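Local coordinates for protein tRNA (cytosine(38)-C(5))-methyltransferase (Schizosaccharomyces pombe, PDB 6FDF) that uses S-adenosyl-L-methionine to methylate cytosine 38 in the anticodon loop of tRNA(Asp) and, to a lower level, of tRNA(Glu), at residues 160-165 and 203-208; 168-173 and 318-323. One frame throughout, in Å; residues are numbered along the deposited sequence. Where two conformers were deposited one is given.

How the interactions relate
Following the chain from the N terminus, the first segment reached is 160-165, in the loop between strands 148-155 and 168-175. It then forms 168-173 on the second of these strands. Segment 203-208 follows in a later loop and folds back onto 160-165, so interaction 1 closes a loop of 37 residues that contains strand 168-175. Interaction 2 closes a much longer loop, since 318-323 lies on the C-terminal helix 318-328. The two closures cross; neither nests in the other. They also touch: Phe160 packs on Tyr323 and Val320, and Ile162 on Lys319. Helix 318-328 therefore meets both the strand and the loop leading into it, while 203-208 extends the packing toward helix 283-289.

Interaction 1. Residues 160-165 and 203-208; sequences FNIPNS and RDYLEI
Asn161 comes near Tyr205 with its backbone: Asn161 O is 4.3 Å from Tyr205 OH, too far to count as a hydrogen bond. Its side chain is held elsewhere. OD1 accepts from the backbone N of Lys200, and ND2 donates to the backbone O of Glu198. Ile162 follows and offers a methyl. Ile162 CG2 lies 3.9 Å from Tyr205 OH, and the two side chains cross at about a right angle. The main chain turns next. Pro163 is the centre of an inverse gamma turn, closed by the 2.8 Å hydrogen bond from Asn164 N to Ile162 O. The proline CB points toward the tyrosine segment, and the two side chains come from opposite directions. Pro163 CD makes the nearest approach, 3.4 Å from Tyr205 CE1. Pro163 CG is 3.5 Å from the same Tyr205 CE1. CD also lies beside the hydroxyl, with Pro163 CD and Tyr205 OH 3.6 Å apart. The proline thus sits obliquely at the CE1 corner of the ring. Tyr205 reaches it because its CG stands anti to its own carbonyl carbon (chi1 -63°), which sends the ring toward the turn. Beyond the turn, Asn164 and Ser165 begin the sequence Asn-Ser-Arg-Ser-Arg, consistent with motif VIII of the C5-methyltransferase family. Behind Tyr205, its backbone O accepts from Arg288, and its side chain also touches Leu289 of helix 283-289. Replacing Tyr205 by alanine would remove the ring, and Pro163 CG and CD and the Ile162 methyl would probably lose their partner, opening a gap between the two loops. No hydrogen bond or salt bridge joins the segments. Their contact is van der Waals packing of one aromatic side chain against a proline and a methyl, so shape rather than polar pairing matches the two loops.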
loop_
_atom_site.group_PDB
_atom_site.type_symbol
_atom_site.label_atom_id
_atom_site.label_comp_id
_atom_site.label_asym_id
_atom_site.label_seq_id
_atom_site.Cartn_x
_atom_site.Cartn_y
_atom_site.Cartn_z
ATOM N N PHE A 160 -4.702 11.464 -8.369
ATOM C CA PHE A 160 -5.871 11.751 -7.552
ATOM C C PHE A 160 -5.591 12.945 -6.647
ATOM O O PHE A 160 -6.163 13.055 -5.560
ATOM C CB PHE A 160 -6.266 10.528 -6.723
ATOM C CG PHE A 160 -6.621 9.313 -7.546
ATOM C CD1 PHE A 160 -5.630 8.437 -7.974
ATOM C CD2 PHE A 160 -7.938 9.040 -7.882
ATOM C CE1 PHE A 160 -5.947 7.312 -8.724
ATOM C CE2 PHE A 160 -8.264 7.916 -8.634
ATOM C CZ PHE A 160 -7.267 7.054 -9.056
ATOM N N ASN A 161 -4.717 13.855 -7.092
ATOM C CA ASN A 161 -4.395 15.080 -6.354
ATOM C C ASN A 161 -3.795 14.763 -4.994
ATOM O O ASN A 161 -4.145 15.371 -3.981
ATOM C CB ASN A 161 -5.610 15.967 -6.176
ATOM C CG ASN A 161 -5.271 17.367 -5.688
ATOM O OD1 ASN A 161 -4.162 17.861 -5.886
ATOM N ND2 ASN A 161 -6.244 18.020 -5.055
ATOM N N ILE A 162 -2.899 13.790 -4.969
ATOM C CA ILE A 162 -2.159 13.440 -3.769
ATOM C C ILE A 162 -0.688 13.590 -4.140
ATOM O O ILE A 162 -0.236 12.988 -5.117
ATOM C CB ILE A 162 -2.466 12.012 -3.290
ATOM C CG1 ILE A 162 -3.958 11.874 -2.971
ATOM C CG2 ILE A 162 -1.605 11.654 -2.087
ATOM C CD1 ILE A 162 -4.446 10.431 -2.943
ATOM N N PRO A 163 0.086 14.393 -3.416
ATOM C CA PRO A 163 1.458 14.716 -3.845
ATOM C C PRO A 163 2.465 13.633 -3.466
ATOM O O PRO A 163 3.446 13.872 -2.758
ATOM C CB PRO A 163 1.720 16.042 -3.120
ATOM C CG PRO A 163 0.929 15.917 -1.853
ATOM C CD PRO A 163 -0.332 15.185 -2.246
ATOM N N ASN A 164 2.218 12.417 -3.940
ATOM C CA ASN A 164 3.163 11.334 -3.719
ATOM C C ASN A 164 3.079 10.364 -4.886
ATOM O O ASN A 164 1.987 10.042 -5.359
ATOM C CB ASN A 164 2.884 10.615 -2.389
ATOM C CG ASN A 164 3.854 9.470 -2.120
ATOM O OD1 ASN A 164 3.440 8.325 -1.920
ATOM N ND2 ASN A 164 5.151 9.773 -2.125
ATOM N N SER A 165 4.240 9.906 -5.338
ATOM C CA SER A 165 4.324 8.869 -6.353
ATOM C C SER A 165 4.284 7.508 -5.678
ATOM O O SER A 165 5.054 7.247 -4.749
ATOM C CB SER A 165 5.605 9.015 -7.173
ATOM O OG SER A 165 5.688 10.301 -7.746
ATOM N N ARG A 203 2.978 20.710 1.993
ATOM C CA ARG A 203 2.625 21.441 3.210
ATOM C C ARG A 203 1.299 20.975 3.800
ATOM O O ARG A 203 1.088 21.086 5.013
ATOM C CB ARG A 203 2.548 22.944 2.915
ATOM C CG ARG A 203 1.530 23.303 1.829
ATOM C CD ARG A 203 1.312 24.809 1.712
ATOM N NE ARG A 203 2.111 25.419 0.651
ATOM C CZ ARG A 203 1.613 25.858 -0.503
ATOM N NH1 ARG A 203 2.416 26.402 -1.408
ATOM N NH2 ARG A 203 0.313 25.761 -0.751
ATOM N N ASP A 204 0.400 20.447 2.971
ATOM C CA ASP A 204 -0.908 20.024 3.459
ATOM C C ASP A 204 -0.843 18.755 4.297
ATOM O O ASP A 204 -1.835 18.405 4.940
ATOM C CB ASP A 204 -1.867 19.825 2.283
ATOM C CG ASP A 204 -2.153 21.118 1.544
ATOM O OD1 ASP A 204 -2.651 22.073 2.179
ATOM O OD2 ASP A 204 -1.875 21.183 0.328
ATOM N N TYR A 205 0.294 18.064 4.300
ATOM C CA TYR A 205 0.466 16.829 5.043
ATOM C C TYR A 205 1.456 16.954 6.191
ATOM O O TYR A 205 1.554 16.030 7.006
ATOM C CB TYR A 205 0.917 15.709 4.091
ATOM C CG TYR A 205 -0.108 15.400 3.022
ATOM C CD1 TYR A 205 -0.269 16.244 1.926
ATOM C CD2 TYR A 205 -0.922 14.278 3.110
ATOM C CE1 TYR A 205 -1.214 15.980 0.955
ATOM C CE2 TYR A 205 -1.864 14.001 2.136
ATOM C CZ TYR A 205 -2.007 14.858 1.063
ATOM O OH TYR A 205 -2.942 14.585 0.092
ATOM N N LEU A 206 2.196 18.059 6.272
ATOM C CA LEU A 206 3.268 18.165 7.250
ATOM C C LEU A 206 2.723 18.346 8.661
ATOM O O LEU A 206 1.685 18.982 8.881
ATOM C CB LEU A 206 4.195 19.335 6.906
ATOM C CG LEU A 206 4.962 19.259 5.585
ATOM C CD1 LEU A 206 5.805 20.509 5.363
ATOM C CD2 LEU A 206 5.829 17.995 5.540
ATOM N N GLU A 207 3.458 17.798 9.623
ATOM C CA GLU A 207 3.277 18.195 11.006
ATOM C C GLU A 207 3.893 19.573 11.197
ATOM O O GLU A 207 4.770 19.997 10.440
ATOM C CB GLU A 207 3.918 17.182 11.954
ATOM C CG GLU A 207 3.242 15.816 11.938
ATOM C CD GLU A 207 3.810 14.876 12.982
ATOM O OE1 GLU A 207 3.242 14.787 14.092
ATOM O OE2 GLU A 207 4.840 14.230 12.696
ATOM N N ILE A 208 3.471 20.266 12.241
ATOM C CA ILE A 208 4.031 21.589 12.449
ATOM C C ILE A 208 4.600 21.765 13.837
ATOM O O ILE A 208 4.163 21.151 14.816
ATOM C CB ILE A 208 3.000 22.718 12.211
ATOM C CG1 ILE A 208 2.016 22.771 13.381
ATOM C CG2 ILE A 208 2.293 22.524 10.898
ATOM C CD1 ILE A 208 0.862 21.835 13.232
#

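Interaction 2. Residues 168-173 and 318-323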
loop_
_atom_site.group_PDB
_atom_site.type_symbol
_atom_site.label_atom_id
_atom_site.label_comp_id
_atom_site.label_asym_id
_atom_site.label_seq_id
_atom_site.Cartn_x
_atom_site.Cartn_y
_atom_site.Cartn_z
ATOM N N ARG A 168 1.108 1.523 -8.605
ATOM C CA ARG A 168 0.806 0.152 -8.226
ATOM C C ARG A 168 -0.141 -0.455 -9.244
ATOM O O ARG A 168 -0.951 0.246 -9.853
ATOM C CB ARG A 168 0.172 0.083 -6.831
ATOM C CG ARG A 168 1.097 0.536 -5.717
ATOM C CD ARG A 168 2.250 -0.450 -5.606
ATOM N NE ARG A 168 3.053 -0.265 -4.402
ATOM C CZ ARG A 168 4.225 0.365 -4.367
ATOM N NH1 ARG A 168 4.890 0.454 -3.218
ATOM N NH2 ARG A 168 4.734 0.895 -5.471
ATOM N N TRP A 169 -0.028 -1.771 -9.414
ATOM C CA TRP A 169 -0.973 -2.548 -10.200
ATOM C C TRP A 169 -2.148 -2.955 -9.325
ATOM O O TRP A 169 -1.972 -3.273 -8.146
ATOM C CB TRP A 169 -0.288 -3.796 -10.763
ATOM C CG TRP A 169 -1.179 -4.705 -11.561
ATOM C CD1 TRP A 169 -1.383 -4.675 -12.911
ATOM C CD2 TRP A 169 -1.954 -5.805 -11.062
ATOM N NE1 TRP A 169 -2.248 -5.678 -13.283
ATOM C CE2 TRP A 169 -2.613 -6.385 -12.168
ATOM C CE3 TRP A 169 -2.157 -6.351 -9.789
ATOM C CZ2 TRP A 169 -3.464 -7.483 -12.042
ATOM C CZ3 TRP A 169 -3.005 -7.446 -9.663
ATOM C CH2 TRP A 169 -3.648 -7.997 -10.783
ATOM N N TYR A 170 -3.346 -2.939 -9.911
ATOM C CA TYR A 170 -4.557 -3.378 -9.232
ATOM C C TYR A 170 -5.345 -4.315 -10.129
ATOM O O TYR A 170 -5.515 -4.046 -11.324
ATOM C CB TYR A 170 -5.454 -2.201 -8.848
ATOM C CG TYR A 170 -4.796 -1.210 -7.933
ATOM C CD1 TYR A 170 -4.881 -1.347 -6.559
ATOM C CD2 TYR A 170 -4.124 -0.104 -8.451
ATOM C CE1 TYR A 170 -4.299 -0.419 -5.715
ATOM C CE2 TYR A 170 -3.533 0.819 -7.617
ATOM C CZ TYR A 170 -3.626 0.657 -6.250
ATOM O OH TYR A 170 -3.036 1.572 -5.411
ATOM N N GLY A 171 -5.820 -5.414 -9.546
ATOM C CA GLY A 171 -6.766 -6.293 -10.204
ATOM C C GLY A 171 -8.077 -6.321 -9.447
ATOM O O GLY A 171 -8.090 -6.556 -8.235
ATOM N N LEU A 172 -9.174 -6.030 -10.139
ATOM C CA LEU A 172 -10.518 -6.064 -9.569
ATOM C C LEU A 172 -11.294 -7.150 -10.292
ATOM O O LEU A 172 -11.397 -7.118 -11.523
ATOM C CB LEU A 172 -11.223 -4.711 -9.729
ATOM C CG LEU A 172 -10.907 -3.583 -8.742
ATOM C CD1 LEU A 172 -9.442 -3.179 -8.791
ATOM C CD2 LEU A 172 -11.795 -2.381 -9.027
ATOM N N ALA A 173 -11.849 -8.102 -9.538
ATOM C CA ALA A 173 -12.526 -9.254 -10.128
ATOM C C ALA A 173 -13.924 -9.392 -9.546
ATOM O O ALA A 173 -14.093 -9.351 -8.325
ATOM C CB ALA A 173 -11.732 -10.551 -9.890
ATOM N N VAL A 318 -4.339 4.286 0.960
ATOM C CA VAL A 318 -5.688 4.035 1.460
ATOM C C VAL A 318 -6.730 4.780 0.633
ATOM O O VAL A 318 -7.835 4.271 0.396
ATOM C CB VAL A 318 -5.759 4.432 2.948
ATOM C CG1 VAL A 318 -7.193 4.375 3.462
ATOM C CG2 VAL A 318 -4.850 3.530 3.779
ATOM N N LYS A 319 -6.401 6.001 0.197
ATOM C CA LYS A 319 -7.332 6.792 -0.607
ATOM C C LYS A 319 -7.618 6.122 -1.946
ATOM O O LYS A 319 -8.783 5.917 -2.310
ATOM C CB LYS A 319 -6.770 8.200 -0.823
ATOM C CG LYS A 319 -7.330 9.251 0.115
ATOM C CD LYS A 319 -8.812 9.483 -0.142
ATOM C CE LYS A 319 -9.417 10.384 0.918
ATOM N NZ LYS A 319 -10.900 10.366 0.861
ATOM N N VAL A 320 -6.567 5.794 -2.702
ATOM C CA VAL A 320 -6.751 5.147 -4.006
ATOM C C VAL A 320 -7.564 3.863 -3.868
ATOM O O VAL A 320 -8.506 3.619 -4.631
ATOM C CB VAL A 320 -5.392 4.884 -4.678
ATOM C CG1 VAL A 320 -5.589 4.163 -6.009
ATOM C CG2 VAL A 320 -4.643 6.207 -4.912
ATOM N N VAL A 321 -7.229 3.030 -2.880
ATOM C CA VAL A 321 -7.953 1.771 -2.737
ATOM C C VAL A 321 -9.399 1.999 -2.306
ATOM O O VAL A 321 -10.289 1.222 -2.681
ATOM C CB VAL A 321 -7.186 0.850 -1.769
ATOM C CG1 VAL A 321 -7.971 -0.416 -1.482
ATOM C CG2 VAL A 321 -5.844 0.500 -2.387
ATOM N N SER A 322 -9.673 3.054 -1.525
ATOM C CA SER A 322 -11.062 3.344 -1.168
ATOM C C SER A 322 -11.910 3.585 -2.415
ATOM O O SER A 322 -13.065 3.147 -2.490
ATOM C CB SER A 322 -11.147 4.554 -0.230
ATOM O OG SER A 322 -10.939 5.788 -0.908
ATOM N N TYR A 323 -11.344 4.267 -3.413
ATOM C CA TYR A 323 -12.059 4.472 -4.669
ATOM C C TYR A 323 -12.266 3.158 -5.417
ATOM O O TYR A 323 -13.350 2.913 -5.960
ATOM C CB TYR A 323 -11.300 5.455 -5.559
ATOM C CG TYR A 323 -11.049 6.826 -4.988
ATOM C CD1 TYR A 323 -11.976 7.449 -4.166
ATOM C CD2 TYR A 323 -9.875 7.503 -5.286
ATOM C CE1 TYR A 323 -11.738 8.723 -3.660
ATOM C CE2 TYR A 323 -9.625 8.762 -4.783
ATOM C CZ TYR A 323 -10.555 9.368 -3.970
ATOM O OH TYR A 323 -10.295 10.628 -3.476
#
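Tyr170 reaches from the strand to the helix and meets two consecutive valines. Its CG is anti to its own carbonyl carbon (chi1 -60°), and this carries the ring across to the helix surface. Val320 meets the far end of the tyrosine, with the two side chains at about a right angle. Val320 CG1 lies 3.7 Å from Tyr170 OH and 4.0 Å from Tyr170 CZ. That methyl is anti to the backbone N of Val320, a torsion that puts CG1, not CG2, against the hydroxyl end. The side chains of Tyr170 and Val321 meet at a slant. Only one methyl of Val321 touches, with Val321 CG2 3.8 Å from Tyr170 CE1. Both methyls approach the ring obliquely. All three side chains are buried, and no hydrogen bond links strand to helix here. Within the helix, Ser322 OG donates to Lys319 O at 2.6 Å. The C=O...donor angle is 130°, and the donor is tilted 16° from the carbonyl plane. Lys319 O also accepts the helical bond from Tyr323 N, so two donors grip it. Strand 168-175 is antiparallel to both its neighbours, 121-127 and 148-155, in the seven-stranded sheet of the Rossmann-like methyltransferase fold. Tyr170 touches Glu125 on the first and Leu155 on the second. Val321 reaches Leu123 of strand 121-127 as well as Met23 and Ala26 of helix 22-29, and its side chain is about 8 Å from the bound S-adenosyl-L-homocysteine. Helix 318-328 thus lies against the sheet with helix 22-29 beside it.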